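Local coordinates for Rho GTPase-activating protein 5 (Homo sapiens, PDB 5U4V) that carries a pseudoGTPase domain with a GTPase-like fold and probably promotes GTP hydrolysis by Rho GTPases, at residues Asp7-Gln21 with Gly40-Ala52. Numbering follows the deposited sequence.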
loop_
_atom_site.group_PDB
_atom_site.type_symbol
_atom_site.label_atom_id
_atom_site.label_comp_id
_atom_site.label_asym_id
_atom_site.label_seq_id
_atom_site.Cartn_x
_atom_site.Cartn_y
_atom_site.Cartn_z
ATOM N N ASP A 7 0.120 -4.690 17.808
ATOM C CA ASP A 7 -0.453 -5.841 17.067
ATOM C C ASP A 7 -1.692 -5.463 16.253
ATOM O O ASP A 7 -2.214 -6.265 15.518
ATOM C CB ASP A 7 -0.799 -6.957 18.043
ATOM C CG ASP A 7 -1.275 -8.220 17.345
ATOM O OD1 ASP A 7 -1.391 -8.235 16.086
ATOM O OD2 ASP A 7 -1.540 -9.201 18.077
ATOM N N LYS A 8 -2.155 -4.234 16.394
ATOM C CA LYS A 8 -3.204 -3.726 15.562
ATOM C C LYS A 8 -2.558 -2.702 14.677
ATOM O O LYS A 8 -1.872 -1.825 15.162
ATOM C CB LYS A 8 -4.280 -3.067 16.381
ATOM C CG LYS A 8 -5.341 -2.401 15.515
ATOM C CD LYS A 8 -6.596 -2.111 16.321
ATOM C CE LYS A 8 -7.803 -1.970 15.427
ATOM N NZ LYS A 8 -9.045 -2.492 16.058
ATOM N N VAL A 9 -2.758 -2.833 13.378
ATOM C CA VAL A 9 -2.117 -1.929 12.470
ATOM C C VAL A 9 -3.160 -1.226 11.639
ATOM O O VAL A 9 -4.098 -1.839 11.174
ATOM C CB VAL A 9 -1.113 -2.663 11.577
ATOM C CG1 VAL A 9 -0.398 -1.680 10.652
ATOM C CG2 VAL A 9 -0.112 -3.416 12.434
ATOM N N ASN A 10 -3.016 0.071 11.509
ATOM C CA ASN A 10 -3.957 0.834 10.720
ATOM C C ASN A 10 -3.431 0.939 9.329
ATOM O O ASN A 10 -2.500 1.682 9.086
ATOM C CB ASN A 10 -4.124 2.220 11.302
ATOM C CG ASN A 10 -5.390 2.333 12.126
ATOM O OD1 ASN A 10 -6.430 1.880 11.690
ATOM N ND2 ASN A 10 -5.314 2.963 13.308
ATOM N N LEU A 11 -4.003 0.201 8.403
ATOM C CA LEU A 11 -3.454 0.215 7.069
ATOM C C LEU A 11 -4.306 0.990 6.141
ATOM O O LEU A 11 -5.298 0.473 5.631
ATOM C CB LEU A 11 -3.324 -1.191 6.530
ATOM C CG LEU A 11 -1.902 -1.675 6.518
ATOM C CD1 LEU A 11 -1.861 -3.141 6.097
ATOM C CD2 LEU A 11 -1.194 -0.794 5.511
ATOM N N PHE A 12 -3.919 2.215 5.887
ATOM C CA PHE A 12 -4.601 2.993 4.880
ATOM C C PHE A 12 -4.218 2.506 3.478
ATOM O O PHE A 12 -3.110 1.975 3.253
ATOM C CB PHE A 12 -4.269 4.475 5.041
ATOM C CG PHE A 12 -4.626 5.042 6.398
ATOM C CD1 PHE A 12 -5.904 5.552 6.639
ATOM C CD2 PHE A 12 -3.673 5.101 7.424
ATOM C CE1 PHE A 12 -6.237 6.097 7.882
ATOM C CE2 PHE A 12 -3.987 5.664 8.664
ATOM C CZ PHE A 12 -5.272 6.166 8.895
ATOM N N ILE A 13 -5.158 2.663 2.545
ATOM C CA ILE A 13 -4.960 2.224 1.176
ATOM C C ILE A 13 -5.449 3.314 0.224
ATOM O O ILE A 13 -6.668 3.610 0.172
ATOM C CB ILE A 13 -5.694 0.893 0.844
ATOM C CG1 ILE A 13 -5.132 -0.281 1.647
ATOM C CG2 ILE A 13 -5.587 0.586 -0.646
ATOM C CD1 ILE A 13 -5.949 -1.582 1.526
ATOM N N LEU A 14 -4.500 3.874 -0.541
ATOM C CA LEU A 14 -4.778 4.867 -1.579
ATOM C C LEU A 14 -4.970 4.223 -2.922
ATOM O O LEU A 14 -4.266 3.256 -3.276
ATOM C CB LEU A 14 -3.636 5.823 -1.694
ATOM C CG LEU A 14 -3.663 7.024 -0.770
ATOM C CD1 LEU A 14 -2.235 7.514 -0.612
ATOM C CD2 LEU A 14 -4.536 8.111 -1.405
ATOM N N GLY A 15 -5.932 4.730 -3.674
ATOM C CA GLY A 15 -6.214 4.188 -4.989
ATOM C C GLY A 15 -7.190 5.119 -5.645
ATOM O O GLY A 15 -7.933 5.843 -4.972
ATOM N N LYS A 16 -7.165 5.132 -6.959
ATOM C CA LYS A 16 -8.119 5.891 -7.729
ATOM C C LYS A 16 -9.065 4.900 -8.380
ATOM O O LYS A 16 -8.685 3.763 -8.656
ATOM C CB LYS A 16 -7.401 6.765 -8.765
ATOM C CG LYS A 16 -8.237 7.967 -9.186
ATOM C CD LYS A 16 -7.589 8.805 -10.264
ATOM C CE LYS A 16 -8.433 10.046 -10.519
ATOM N NZ LYS A 16 -7.918 10.868 -11.666
ATOM N N ASP A 17 -10.298 5.346 -8.607
ATOM C CA ASP A 17 -11.333 4.548 -9.289
ATOM C C ASP A 17 -11.549 3.192 -8.606
ATOM O O ASP A 17 -11.412 2.131 -9.222
ATOM C CB ASP A 17 -11.014 4.387 -10.797
ATOM C CG ASP A 17 -11.518 5.547 -11.658
ATOM O OD1 ASP A 17 -11.784 6.658 -11.151
ATOM O OD2 ASP A 17 -11.676 5.331 -12.897
ATOM N N GLY A 18 -11.854 3.251 -7.313
ATOM C CA GLY A 18 -12.265 2.066 -6.542
ATOM C C GLY A 18 -11.147 1.055 -6.310
ATOM O O GLY A 18 -11.365 -0.011 -5.729
ATOM N N LEU A 19 -9.953 1.393 -6.803
ATOM C CA LEU A 19 -8.807 0.487 -6.754
ATOM C C LEU A 19 -8.424 0.134 -5.300
ATOM O O LEU A 19 -8.076 -0.988 -4.989
ATOM C CB LEU A 19 -7.636 1.129 -7.467
ATOM C CG LEU A 19 -6.549 0.207 -7.997
ATOM C CD1 LEU A 19 -7.130 -0.818 -8.926
ATOM C CD2 LEU A 19 -5.564 1.077 -8.786
ATOM N N ALA A 20 -8.506 1.126 -4.431
ATOM C CA ALA A 20 -8.227 0.941 -3.027
ATOM C C ALA A 20 -9.304 0.099 -2.355
ATOM O O ALA A 20 -9.053 -0.533 -1.350
ATOM C CB ALA A 20 -8.069 2.274 -2.309
ATOM N N GLN A 21 -10.493 0.071 -2.950
ATOM C CA GLN A 21 -11.595 -0.640 -2.345
ATOM C C GLN A 21 -11.544 -2.115 -2.681
ATOM O O GLN A 21 -11.869 -2.988 -1.840
ATOM C CB GLN A 21 -12.924 -0.029 -2.775
ATOM C CG GLN A 21 -14.117 -0.699 -2.094
ATOM C CD GLN A 21 -13.945 -0.663 -0.584
ATOM O OE1 GLN A 21 -13.814 0.407 -0.003
ATOM N NE2 GLN A 21 -13.905 -1.834 0.055
ATOM N N GLY A 40 3.152 -17.051 10.346
ATOM C CA GLY A 40 2.956 -17.683 11.647
ATOM C C GLY A 40 2.725 -16.693 12.773
ATOM O O GLY A 40 3.088 -16.948 13.935
ATOM N N LYS A 41 2.130 -15.561 12.440
ATOM C CA LYS A 41 1.656 -14.622 13.437
ATOM C C LYS A 41 0.248 -14.170 13.069
ATOM O O LYS A 41 -0.255 -14.431 11.969
ATOM C CB LYS A 41 2.567 -13.404 13.545
ATOM C CG LYS A 41 4.027 -13.713 13.708
ATOM C CD LYS A 41 4.358 -14.249 15.073
ATOM C CE LYS A 41 5.541 -15.201 14.980
ATOM N NZ LYS A 41 6.587 -14.751 14.021
ATOM N N ILE A 42 -0.399 -13.485 13.992
ATOM C CA ILE A 42 -1.757 -13.115 13.766
ATOM C C ILE A 42 -1.848 -11.654 13.996
ATOM O O ILE A 42 -1.541 -11.170 15.074
ATOM C CB ILE A 42 -2.710 -13.883 14.688
ATOM C CG1 ILE A 42 -2.682 -15.360 14.339
ATOM C CG2 ILE A 42 -4.119 -13.390 14.508
ATOM C CD1 ILE A 42 -2.936 -16.279 15.517
ATOM N N TYR A 43 -2.270 -10.944 12.968
ATOM C CA TYR A 43 -2.334 -9.488 13.026
ATOM C C TYR A 43 -3.789 -9.088 12.955
ATOM O O TYR A 43 -4.562 -9.681 12.167
ATOM C CB TYR A 43 -1.562 -8.864 11.858
ATOM C CG TYR A 43 -0.075 -9.169 11.851
ATOM C CD1 TYR A 43 0.423 -10.356 11.277
ATOM C CD2 TYR A 43 0.853 -8.245 12.379
ATOM C CE1 TYR A 43 1.786 -10.630 11.268
ATOM C CE2 TYR A 43 2.219 -8.505 12.351
ATOM C CZ TYR A 43 2.674 -9.703 11.797
ATOM O OH TYR A 43 4.025 -9.982 11.819
ATOM N N GLU A 44 -4.178 -8.097 13.752
ATOM C CA GLU A 44 -5.436 -7.442 13.447
ATOM C C GLU A 44 -5.195 -6.200 12.606
ATOM O O GLU A 44 -4.668 -5.220 13.090
ATOM C CB GLU A 44 -6.320 -7.184 14.683
ATOM C CG GLU A 44 -5.662 -6.500 15.867
ATOM C CD GLU A 44 -6.698 -6.023 16.878
ATOM O OE1 GLU A 44 -7.760 -5.498 16.448
ATOM O OE2 GLU A 44 -6.454 -6.166 18.101
ATOM N N LEU A 45 -5.567 -6.274 11.345
ATOM C CA LEU A 45 -5.408 -5.154 10.433
ATOM C C LEU A 45 -6.732 -4.426 10.262
ATOM O O LEU A 45 -7.797 -5.036 10.130
ATOM C CB LEU A 45 -4.912 -5.654 9.086
ATOM C CG LEU A 45 -3.538 -6.334 9.202
ATOM C CD1 LEU A 45 -3.130 -6.991 7.912
ATOM C CD2 LEU A 45 -2.494 -5.295 9.626
ATOM N N ASP A 46 -6.659 -3.108 10.270
ATOM C CA ASP A 46 -7.794 -2.289 9.882
ATOM C C ASP A 46 -7.488 -1.643 8.565
ATOM O O ASP A 46 -6.825 -0.620 8.499
ATOM C CB ASP A 46 -8.104 -1.224 10.958
ATOM C CG ASP A 46 -8.697 -1.812 12.221
ATOM O OD1 ASP A 46 -9.055 -3.010 12.271
ATOM O OD2 ASP A 46 -8.810 -1.060 13.207
ATOM N N LEU A 47 -8.031 -2.209 7.502
ATOM C CA LEU A 47 -7.825 -1.674 6.170
ATOM C C LEU A 47 -8.805 -0.574 5.859
ATOM O O LEU A 47 -10.015 -0.783 5.769
ATOM C CB LEU A 47 -7.897 -2.775 5.119
ATOM C CG LEU A 47 -6.757 -3.771 5.384
ATOM C CD1 LEU A 47 -6.898 -4.996 4.501
ATOM C CD2 LEU A 47 -5.356 -3.165 5.287
ATOM N N ARG A 48 -8.264 0.618 5.678
ATOM C CA ARG A 48 -9.074 1.782 5.404
ATOM C C ARG A 48 -8.748 2.346 4.040
ATOM O O ARG A 48 -7.795 3.109 3.905
ATOM C CB ARG A 48 -8.789 2.838 6.454
ATOM C CG ARG A 48 -9.211 2.475 7.855
ATOM C CD ARG A 48 -8.994 3.641 8.795
ATOM N NE ARG A 48 -9.367 3.270 10.144
ATOM C CZ ARG A 48 -9.157 4.024 11.227
ATOM N NH1 ARG A 48 -8.585 5.225 11.138
ATOM N NH2 ARG A 48 -9.530 3.582 12.422
ATOM N N PRO A 49 -9.559 2.042 3.027
ATOM C CA PRO A 49 -9.373 2.699 1.715
ATOM C C PRO A 49 -9.780 4.150 1.784
ATOM O O PRO A 49 -10.710 4.479 2.489
ATOM C CB PRO A 49 -10.316 1.935 0.770
ATOM C CG PRO A 49 -10.767 0.766 1.521
ATOM C CD PRO A 49 -10.654 1.068 2.989
ATOM N N VAL A 50 -9.072 5.002 1.066
ATOM C CA VAL A 50 -9.232 6.445 1.190
ATOM C C VAL A 50 -9.298 7.146 -0.154
ATOM O O VAL A 50 -8.697 6.704 -1.130
ATOM C CB VAL A 50 -8.061 7.064 1.974
ATOM C CG1 VAL A 50 -8.118 6.677 3.446
ATOM C CG2 VAL A 50 -6.729 6.668 1.368
ATOM N N ASP A 51 -9.993 8.265 -0.225
ATOM C CA ASP A 51 -9.794 9.097 -1.402
ATOM C C ASP A 51 -9.759 10.570 -1.018
ATOM O O ASP A 51 -10.091 10.905 0.117
ATOM C CB ASP A 51 -10.867 8.807 -2.431
ATOM C CG ASP A 51 -10.396 9.047 -3.845
ATOM O OD1 ASP A 51 -9.742 10.096 -4.085
ATOM O OD2 ASP A 51 -10.707 8.215 -4.719
ATOM N N ALA A 52 -9.340 11.458 -1.925
ATOM C CA ALA A 52 -9.400 12.897 -1.658
ATOM C C ALA A 52 -10.816 13.452 -1.721
ATOM O O ALA A 52 -11.244 14.163 -0.808
ATOM C CB ALA A 52 -8.472 13.678 -2.578
#
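Arg48 O takes two donors from the neighbouring strand, Ile13 N at 3.0 Å and, in a CA-H...O contact, Phe12 CA at 3.3 Å. The strands, 8-14 and 41-50, are parallel neighbours in the mixed sheet of a G-domain-like P-loop NTPase fold, where 8-14 leads through a turn into helix 19-28. The register pairs Lys8 with Glu44 through Ile13 with Pro49, and the ladder includes a nearly straight bond from Asp46 N to Val9 O (3.0 Å, 177° at the hydrogen). Lys8 NZ makes a weak salt bridge to Glu44 OE1 (3.3 Å); a second arm to Asp46 is doubtful, because OD2 is modelled too close to Lys8 CE. Glu44 reaches the lysine with CG set between backbone N and carbonyl carbon (chi1 50°) and the chain extended beyond, its CG 3.7 Å from Lys8 CB. With an alanine at Glu44, the ammonium is likely to lose this carboxylate mate and the lysine chain the cover of Glu44 CG. On the same face, Phe12 lies alongside Arg48, ring and guanidinium planes 81° apart, with CE1 3.8 Å from Arg48 CD. On the other face, Val9 and Leu11 lie side by side with Leu45, Leu11 also with Leu47, and Ile13 CD1 touches Leu47 CD2 (4.1 Å); helix 156-173 covers Val9 and Leu11. Asn10 OD1 sits over the centre of one face of the Arg48 guanidinium, 3.5 Å from Arg48 CZ.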